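Local coordinates for protein UDP-glucose 6-dehydrogenase (Pyrobaculum islandicum, PDB 3VTF) that probably oxidises UDP-glucose to UDP-glucuronate, passing electrons to two molecules of NAD+, in the biosynthesis of nucleotide sugars, at residues V401-A407 and K421-R427; G337-L341 and S353-A359; M316-A320 and G440-A444; V321-E325 and L361-R365. All blocks are in the same frame, centred on the assembly; numbering follows the deposited sequence.

Interaction 1: residues V401-A407 and K421-R427; sequences VEGVIIA and KVVVDGR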
# COMPACT_ATOMS: atom_id res chain seq x y z
N VAL A 401 3.41 34.13 18.54
CA VAL A 401 3.92 32.94 19.25
C VAL A 401 5.43 32.78 19.07
O VAL A 401 5.99 33.26 18.09
CB VAL A 401 3.19 31.63 18.79
CG1 VAL A 401 1.71 31.71 19.09
CG2 VAL A 401 3.36 31.40 17.30
N GLU A 402 6.08 32.07 19.97
CA GLU A 402 7.50 31.71 19.77
C GLU A 402 7.67 30.50 18.82
O GLU A 402 8.53 30.50 17.91
CB GLU A 402 8.12 31.39 21.13
CG GLU A 402 7.60 32.35 22.21
CD GLU A 402 8.11 31.98 23.58
OE1 GLU A 402 9.27 31.51 23.68
OE2 GLU A 402 7.33 32.12 24.55
N GLY A 403 6.78 29.52 18.99
CA GLY A 403 6.83 28.26 18.21
C GLY A 403 5.47 27.92 17.64
O GLY A 403 4.42 28.36 18.11
N VAL A 404 5.45 27.20 16.55
CA VAL A 404 4.18 26.89 15.92
C VAL A 404 4.22 25.43 15.34
O VAL A 404 5.26 24.91 14.91
CB VAL A 404 3.79 27.95 14.85
CG1 VAL A 404 4.66 27.81 13.62
CG2 VAL A 404 2.37 27.76 14.35
N ILE A 405 3.07 24.78 15.35
CA ILE A 405 2.95 23.46 14.71
C ILE A 405 1.89 23.63 13.68
O ILE A 405 0.76 24.10 14.02
CB ILE A 405 2.52 22.37 15.75
CG1 ILE A 405 3.65 22.09 16.73
CG2 ILE A 405 2.13 21.08 15.01
CD1 ILE A 405 3.32 21.23 17.99
N ILE A 406 2.23 23.27 12.45
CA ILE A 406 1.33 23.33 11.32
C ILE A 406 0.61 21.98 11.27
O ILE A 406 1.27 20.97 11.04
CB ILE A 406 2.10 23.54 10.01
CG1 ILE A 406 2.98 24.86 10.06
CG2 ILE A 406 1.12 23.56 8.81
CD1 ILE A 406 3.75 25.08 8.72
N ALA A 407 -0.72 21.97 11.45
CA ALA A 407 -1.46 20.71 11.58
C ALA A 407 -2.47 20.46 10.46
O ALA A 407 -2.90 19.32 10.28
CB ALA A 407 -2.16 20.67 13.00
N LYS A 421 10.73 32.26 13.03
CA LYS A 421 9.89 31.45 13.93
C LYS A 421 10.47 30.04 14.07
O LYS A 421 11.29 29.61 13.25
CB LYS A 421 8.46 31.40 13.42
CG LYS A 421 7.73 32.77 13.42
CD LYS A 421 7.56 33.38 14.79
CE LYS A 421 7.13 34.82 14.63
NZ LYS A 421 6.96 35.34 16.01
N VAL A 422 10.05 29.33 15.11
CA VAL A 422 10.37 27.92 15.30
C VAL A 422 9.12 27.15 14.82
O VAL A 422 8.05 27.36 15.35
CB VAL A 422 10.63 27.61 16.78
CG1 VAL A 422 10.88 26.08 16.92
CG2 VAL A 422 11.84 28.46 17.24
N VAL A 423 9.26 26.33 13.77
CA VAL A 423 8.12 25.72 13.16
C VAL A 423 8.38 24.22 13.18
O VAL A 423 9.42 23.74 12.69
CB VAL A 423 7.98 26.15 11.70
CG1 VAL A 423 6.86 25.41 10.96
CG2 VAL A 423 7.79 27.66 11.60
N VAL A 424 7.37 23.49 13.66
CA VAL A 424 7.32 22.00 13.53
C VAL A 424 6.23 21.81 12.49
O VAL A 424 5.05 22.15 12.74
CB VAL A 424 6.98 21.35 14.88
CG1 VAL A 424 6.63 19.88 14.70
CG2 VAL A 424 8.17 21.49 15.88
N ASP A 425 6.63 21.36 11.31
CA ASP A 425 5.71 21.26 10.18
C ASP A 425 5.08 19.86 10.13
O ASP A 425 5.79 18.81 9.89
CB ASP A 425 6.51 21.47 8.90
CG ASP A 425 5.65 21.50 7.67
OD1 ASP A 425 4.43 21.31 7.77
OD2 ASP A 425 6.20 21.72 6.56
N GLY A 426 3.76 19.81 10.35
CA GLY A 426 3.12 18.46 10.38
C GLY A 426 2.51 18.05 9.12
O GLY A 426 1.93 16.96 9.07
N ARG A 427 2.50 18.95 8.14
CA ARG A 427 1.83 18.73 6.85
C ARG A 427 2.59 19.04 5.55
O ARG A 427 2.00 18.98 4.50
CB ARG A 427 0.48 19.45 6.83
CG ARG A 427 -0.47 19.01 7.91
CD ARG A 427 -0.97 17.60 7.67
NE ARG A 427 -1.91 17.20 8.71
CZ ARG A 427 -2.23 15.94 8.98
NH1 ARG A 427 -1.69 14.95 8.31
NH2 ARG A 427 -3.08 15.68 9.94
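Strands 403-406 and 422-425 run parallel here, their amides and carbonyls pairing in an alternating ladder. Val404 bonds twice: its N donates to Val422 O (2.9 Å), and its O accepts from Val424 N (2.8 Å). Val424 O then takes Ile406 N at 3.0 Å, and Ile406 O takes Gly426 N at 2.8 Å. At the start of the ladder the bond from Val422 N to Glu402 O is weak, but Lys421 NZ adds a bond to Val401 O (3.1 Å).

At the far end Arg427 is bent at chi2 (-70°), which folds its NE back onto Ala407 O at 2.8 Å. The bond is nearly straight (172°), with the oxygen close to the guanidinium plane, though NE sits well above the carbonyl plane. NH2 goes on to Gly279 O, and the bound UDP-glucose touches the same side chain. Asp425 OD1 accepts from Arg427 N, making an Asx turn, while OD2 is held by Tyr438 OH and Val429 N.

Val404 CG1 lies beside Val423 CG2 at 3.7 Å. On that face helix 394-400 packs on Val404; on the other, Ile405 meets helix 354-364, and Val422 and Val424 meet helix 304-328. Within the sheet, strand 335-339 flanks 403-406.

Interaction 2: residues G337-L341 and S353-A359; sequences GVLGL and SRGVEVA
Val338 points its two methyls from the strand into the helix. CG2 reaches Val358 CG1 at 4.2 Å and the CB of Ala359 a little farther off, while CG1, anti to the backbone N (chi1 175°), lies against Gly355 O at 3.9 Å. Beside it Leu341 brings CD2 to Gly355 C at 4.1 Å, with Val356 CG2 at the margin.

Gly355 lets the backbones come this close: a side chain there would run into Gly340 O. Its CA instead makes a CA-H...O contact with that oxygen at 3.5 Å, and Gly340 O, buried by the contact, finds no hydrogen-bond donor in the model.

At the polar edge, Ser353 OG donates to Leu341 O; the modelled separation of 2.4 Å is very short, so its exact length is doubtful. Ser353 is the N-cap of helix 354-364, the same OG accepting from Val356 N at 3.2 Å in a nearly straight bond (168°). Replacing the serine with an alanine would probably leave Val356 N without its cap and Leu341 O without this donor, untying the helix start from the loop that leaves the strand.

The axes of 337-339 and 354-359 come within 8.9 Å and run antiparallel, as expected for the first two elements of a beta-alpha-beta unit, here 335-339, 354-364 and 368-372 of the Rossmann-like UDP-binding domain.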
# COMPACT_ATOMS: atom_id res chain seq x y z
N GLY A 337 1.60 28.33 18.86
CA GLY A 337 0.42 28.30 18.02
C GLY A 337 0.18 26.95 17.33
O GLY A 337 1.13 26.18 17.03
N VAL A 338 -1.07 26.71 16.96
CA VAL A 338 -1.37 25.61 16.10
C VAL A 338 -2.08 26.21 14.93
O VAL A 338 -3.17 26.76 15.10
CB VAL A 338 -2.29 24.57 16.79
CG1 VAL A 338 -2.71 23.47 15.82
CG2 VAL A 338 -1.66 24.08 18.07
N LEU A 339 -1.51 26.01 13.74
CA LEU A 339 -2.10 26.36 12.47
C LEU A 339 -2.88 25.20 11.90
O LEU A 339 -2.26 24.26 11.37
CB LEU A 339 -1.07 26.85 11.43
CG LEU A 339 -0.48 28.25 11.73
CD1 LEU A 339 0.68 28.61 10.78
CD2 LEU A 339 -1.61 29.29 11.70
N GLY A 340 -4.22 25.24 12.00
CA GLY A 340 -5.03 24.18 11.37
C GLY A 340 -5.71 23.33 12.47
O GLY A 340 -5.03 22.79 13.33
N LEU A 341 -7.06 23.28 12.47
CA LEU A 341 -7.78 22.52 13.43
C LEU A 341 -8.72 21.56 12.69
O LEU A 341 -9.09 20.55 13.26
CB LEU A 341 -8.63 23.46 14.30
CG LEU A 341 -7.81 24.40 15.17
CD1 LEU A 341 -8.69 25.46 15.83
CD2 LEU A 341 -6.99 23.66 16.23
N SER A 353 -9.42 15.44 15.08
CA SER A 353 -8.48 16.36 14.37
C SER A 353 -7.10 16.22 15.04
O SER A 353 -7.01 16.25 16.29
CB SER A 353 -8.92 17.80 14.62
OG SER A 353 -7.89 18.74 14.32
N ARG A 354 -6.04 16.06 14.26
CA ARG A 354 -4.67 16.06 14.85
C ARG A 354 -4.27 17.46 15.44
O ARG A 354 -3.49 17.55 16.41
CB ARG A 354 -3.59 15.69 13.81
CG ARG A 354 -3.90 14.52 12.96
CD ARG A 354 -4.09 13.21 13.62
NE ARG A 354 -5.35 13.04 14.38
CZ ARG A 354 -5.38 12.24 15.45
NH1 ARG A 354 -6.45 12.12 16.22
NH2 ARG A 354 -4.29 11.56 15.77
N GLY A 355 -4.78 18.52 14.83
CA GLY A 355 -4.59 19.91 15.34
C GLY A 355 -5.15 20.03 16.73
O GLY A 355 -4.50 20.55 17.58
N VAL A 356 -6.37 19.56 16.96
CA VAL A 356 -7.02 19.56 18.34
C VAL A 356 -6.18 18.73 19.29
O VAL A 356 -5.89 19.17 20.44
CB VAL A 356 -8.52 19.08 18.27
CG1 VAL A 356 -9.13 18.92 19.65
CG2 VAL A 356 -9.35 20.07 17.42
N GLU A 357 -5.75 17.56 18.83
CA GLU A 357 -4.93 16.65 19.66
C GLU A 357 -3.63 17.33 20.04
O GLU A 357 -3.18 17.21 21.20
CB GLU A 357 -4.47 15.35 18.93
CG GLU A 357 -5.32 14.13 19.19
CD GLU A 357 -5.74 13.98 20.62
OE1 GLU A 357 -4.88 13.58 21.45
OE2 GLU A 357 -6.93 14.27 20.90
N VAL A 358 -2.97 17.95 19.04
CA VAL A 358 -1.73 18.72 19.33
C VAL A 358 -2.01 19.88 20.35
O VAL A 358 -1.23 20.04 21.27
CB VAL A 358 -1.04 19.20 18.04
CG1 VAL A 358 0.03 20.24 18.37
CG2 VAL A 358 -0.39 17.97 17.36
N ALA A 359 -3.10 20.62 20.18
CA ALA A 359 -3.46 21.71 21.14
C ALA A 359 -3.56 21.11 22.55
O ALA A 359 -2.94 21.62 23.50
CB ALA A 359 -4.77 22.42 20.73

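Interaction 3: residues M316-A320 and G440-A444; sequences MPRYA and GVAWA
Val441 O meets the edge of the Tyr319 ring, lying in its plane 3.2 Å from CE2 and 3.3 Å from CD2, with the methyl CE of Met316 also near it. Carbon-bound hydrogens are all that face this oxygen across the contact; it is buried and has no hydrogen-bonding partner in the model. The contact sets helix 304-328 against the C-terminal tail just past strand 437-440, the outermost strand on this side of the Rossmann-like UDP-binding domain.

Val441 is the centre of the apolar part. Its CG2 rests on Ala320 CB at 3.8 Å, and its CG1 reaches the CE of Met316 at 4.0 Å and, less closely, CD2 of Tyr319, whose side chain slides past it in the opposite direction. Val424 of strand 422-425 and Leu278 also touch Val441 and Ala320, so the valine is wedged between helix, sheet and loop.

Beyond the valine, the tail is tied to other parts of the chain: Ala442 O accepts from Thr256 OG1, and Trp443 NE1 bonds to Tyr438 OH. Met316 supplies the last touch. Its chain bends at chi2 (-45°) and again at chi3 (-77°), curling the terminal methyl round so that CE lies 3.7 Å from Ala442 CB.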
# COMPACT_ATOMS: atom_id res chain seq x y z
N MET A 316 2.59 10.04 16.05
CA MET A 316 3.00 11.23 15.33
C MET A 316 2.71 12.57 16.06
O MET A 316 3.61 13.45 16.09
CB MET A 316 2.42 11.26 13.87
CG MET A 316 2.95 10.08 13.03
SD MET A 316 4.67 9.64 13.07
CE MET A 316 5.48 10.88 12.06
N PRO A 317 1.47 12.78 16.56
CA PRO A 317 1.22 14.08 17.24
C PRO A 317 2.06 14.28 18.53
O PRO A 317 2.49 15.40 18.84
CB PRO A 317 -0.26 14.00 17.64
CG PRO A 317 -0.84 12.95 16.72
CD PRO A 317 0.24 11.97 16.47
N ARG A 318 2.31 13.19 19.27
CA ARG A 318 3.20 13.25 20.44
C ARG A 318 4.60 13.61 19.95
O ARG A 318 5.31 14.42 20.59
CB ARG A 318 3.25 11.88 21.17
CG ARG A 318 2.00 11.56 22.00
CD ARG A 318 1.82 10.09 22.48
NE ARG A 318 3.08 9.33 22.64
CZ ARG A 318 3.33 8.10 22.12
NH1 ARG A 318 2.42 7.43 21.39
NH2 ARG A 318 4.51 7.49 22.34
N TYR A 319 5.05 13.02 18.84
CA TYR A 319 6.38 13.34 18.37
C TYR A 319 6.54 14.81 17.98
O TYR A 319 7.62 15.41 18.19
CB TYR A 319 6.77 12.40 17.22
CG TYR A 319 8.14 12.53 16.66
CD1 TYR A 319 9.28 12.29 17.49
CD2 TYR A 319 8.36 12.85 15.27
CE1 TYR A 319 10.56 12.38 16.97
CE2 TYR A 319 9.66 12.90 14.76
CZ TYR A 319 10.74 12.70 15.61
OH TYR A 319 12.00 12.81 15.06
N ALA A 320 5.49 15.37 17.36
CA ALA A 320 5.52 16.76 16.86
C ALA A 320 5.70 17.69 18.10
O ALA A 320 6.47 18.64 18.06
CB ALA A 320 4.18 17.11 16.11
N GLY A 440 10.56 19.14 10.21
CA GLY A 440 9.49 18.31 9.61
C GLY A 440 9.12 17.20 10.59
O GLY A 440 9.98 16.63 11.29
N VAL A 441 7.84 16.90 10.69
CA VAL A 441 7.41 15.89 11.67
C VAL A 441 7.91 14.51 11.21
O VAL A 441 8.18 13.66 12.05
CB VAL A 441 5.86 15.85 11.87
CG1 VAL A 441 5.51 14.80 12.90
CG2 VAL A 441 5.43 17.17 12.50
N ALA A 442 8.05 14.31 9.88
CA ALA A 442 8.43 13.01 9.34
C ALA A 442 9.27 13.17 8.11
O ALA A 442 9.21 12.40 7.09
CB ALA A 442 7.11 12.26 9.03
N TRP A 443 10.11 14.21 8.12
CA TRP A 443 11.08 14.36 7.05
C TRP A 443 12.10 15.36 7.60
O TRP A 443 11.85 16.06 8.61
CB TRP A 443 10.47 14.95 5.74
CG TRP A 443 9.61 16.18 6.00
CD1 TRP A 443 9.98 17.53 5.96
CD2 TRP A 443 8.20 16.21 6.43
NE1 TRP A 443 8.91 18.35 6.27
CE2 TRP A 443 7.84 17.63 6.59
CE3 TRP A 443 7.23 15.23 6.60
CZ2 TRP A 443 6.56 18.03 6.96
CZ3 TRP A 443 5.95 15.63 7.04
CH2 TRP A 443 5.61 17.00 7.17
N ALA A 444 13.23 15.46 6.92
CA ALA A 444 14.18 16.58 7.19
C ALA A 444 13.84 17.72 6.27
O ALA A 444 13.30 17.51 5.14
CB ALA A 444 15.58 16.08 6.94
OXT ALA A 444 14.08 18.89 6.61

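Interaction 4: residues V321-E325 and L361-R365; sequences VQLLE and LLLER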
# COMPACT_ATOMS: atom_id res chain seq x y z
N VAL A 321 4.94 17.41 19.17
CA VAL A 321 5.02 18.19 20.38
C VAL A 321 6.43 17.99 21.05
O VAL A 321 7.05 18.96 21.48
CB VAL A 321 3.85 17.81 21.33
CG1 VAL A 321 4.04 18.36 22.83
CG2 VAL A 321 2.54 18.25 20.69
N GLN A 322 6.97 16.76 21.03
CA GLN A 322 8.31 16.54 21.54
C GLN A 322 9.38 17.34 20.79
O GLN A 322 10.34 17.90 21.43
CB GLN A 322 8.68 15.05 21.51
CG GLN A 322 7.84 14.17 22.44
CD GLN A 322 8.13 12.69 22.23
OE1 GLN A 322 9.14 12.32 21.60
NE2 GLN A 322 7.25 11.82 22.76
N LEU A 323 9.25 17.43 19.46
CA LEU A 323 10.19 18.25 18.68
C LEU A 323 10.10 19.72 19.11
O LEU A 323 11.15 20.37 19.27
CB LEU A 323 9.87 18.16 17.17
CG LEU A 323 10.13 16.80 16.51
CD1 LEU A 323 9.53 16.75 15.12
CD2 LEU A 323 11.66 16.51 16.52
N LEU A 324 8.87 20.25 19.26
CA LEU A 324 8.73 21.67 19.59
C LEU A 324 9.40 21.94 20.99
O LEU A 324 10.16 22.92 21.20
CB LEU A 324 7.23 22.09 19.59
CG LEU A 324 7.15 23.64 19.75
CD1 LEU A 324 7.87 24.42 18.64
CD2 LEU A 324 5.71 24.06 19.92
N GLU A 325 9.05 21.08 21.95
CA GLU A 325 9.56 21.09 23.31
C GLU A 325 11.10 21.04 23.39
O GLU A 325 11.72 21.84 24.07
CB GLU A 325 8.97 19.91 24.06
CG GLU A 325 9.39 19.78 25.52
CD GLU A 325 8.66 18.60 26.14
OE1 GLU A 325 7.66 18.78 26.86
OE2 GLU A 325 9.04 17.47 25.80
N LEU A 361 -2.25 18.26 23.74
CA LEU A 361 -0.91 17.93 24.25
C LEU A 361 -0.12 19.17 24.70
O LEU A 361 0.66 19.13 25.66
CB LEU A 361 -0.03 17.13 23.22
CG LEU A 361 -0.66 15.74 22.85
CD1 LEU A 361 -0.09 15.16 21.51
CD2 LEU A 361 -0.44 14.77 23.98
N LEU A 362 -0.22 20.23 23.93
CA LEU A 362 0.49 21.46 24.31
C LEU A 362 -0.05 21.96 25.68
O LEU A 362 0.74 22.37 26.54
CB LEU A 362 0.33 22.50 23.22
CG LEU A 362 1.10 22.19 21.88
CD1 LEU A 362 0.69 23.30 20.95
CD2 LEU A 362 2.62 22.14 22.09
N LEU A 363 -1.37 21.99 25.81
CA LEU A 363 -2.04 22.43 27.05
C LEU A 363 -1.60 21.64 28.24
O LEU A 363 -1.15 22.21 29.21
CB LEU A 363 -3.53 22.37 26.94
CG LEU A 363 -4.16 23.44 26.08
CD1 LEU A 363 -5.64 23.10 25.88
CD2 LEU A 363 -3.94 24.86 26.60
N GLU A 364 -1.66 20.33 28.14
CA GLU A 364 -1.16 19.41 29.14
C GLU A 364 0.33 19.66 29.48
O GLU A 364 0.82 19.27 30.54
CB GLU A 364 -1.48 18.01 28.59
CG GLU A 364 -1.09 16.78 29.39
CD GLU A 364 -1.54 15.49 28.67
OE1 GLU A 364 -0.94 15.12 27.64
OE2 GLU A 364 -2.50 14.82 29.14
N ARG A 365 1.07 20.33 28.62
CA ARG A 365 2.45 20.68 28.99
C ARG A 365 2.63 22.14 29.46
O ARG A 365 3.76 22.64 29.51
CB ARG A 365 3.47 20.28 27.90
CG ARG A 365 3.82 18.79 27.90
CD ARG A 365 4.18 18.35 26.49
NE ARG A 365 3.69 17.00 26.18
CZ ARG A 365 4.44 15.98 25.77
NH1 ARG A 365 5.79 16.10 25.56
NH2 ARG A 365 3.84 14.81 25.53
O HOH W 1 4.66 12.60 24.63
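Val321 is the apolar hub, its two methyls turned to residues 361-365. CG2 packs on Leu361 CB at 3.8 Å, while CG1 reaches Leu362 CD2 at 4.1 Å. Leu324 CD2 meets that same leucine methyl at 4.2 Å, and beneath the pair both Leu324 and Leu362 rest on Val336 of the sheet.

The valine also carries the arginine: Val321 CG1 lies over one face of the guanidinium, near its rim and 3.6 Å from Arg365 NE.

The two segments belong to helices 304-328 and 354-364, lying side by side on one face of the parallel sheet of the Rossmann-like UDP-binding domain.

The charged contact is a loose salt bridge. Glu325, with its CG anti to the backbone N (chi1 -180°) and its chain extended, brings OE1 to the guanidinium edge, 3.5 Å from Arg365 NH1; carboxylate and guanidinium planes are 32° apart. A leucine in place of Arg365 would probably leave Glu325 without this countercharge and lose the water link to Gln322.

That link is a single water, accepting from Gln322 NE2 at 3.3 Å and from Arg365 NH2 on the guanidinium edge.

In the fold
Read from the N terminus, helix 304-328 opens two contacts in succession: residues 316-320 begin interaction 3 and residues 321-325 begin interaction 4. Strand 335-339 then opens interaction 2, which closes first, at the start of helix 354-364. The end of that helix closes interaction 4 around it. Interaction 1 follows as a separate loop, from strand 403-406 to strand 422-425. Only at the C-terminal tail does interaction 3 close, enclosing the other three; none of the loops cross. Interactions 1 and 2 share a sheet, since strands 335-339 and 403-406 are neighbours. Interactions 3 and 4 fasten helix 304-328 to the tail and to helix 354-364, and its Leu324 also packs against interaction 1.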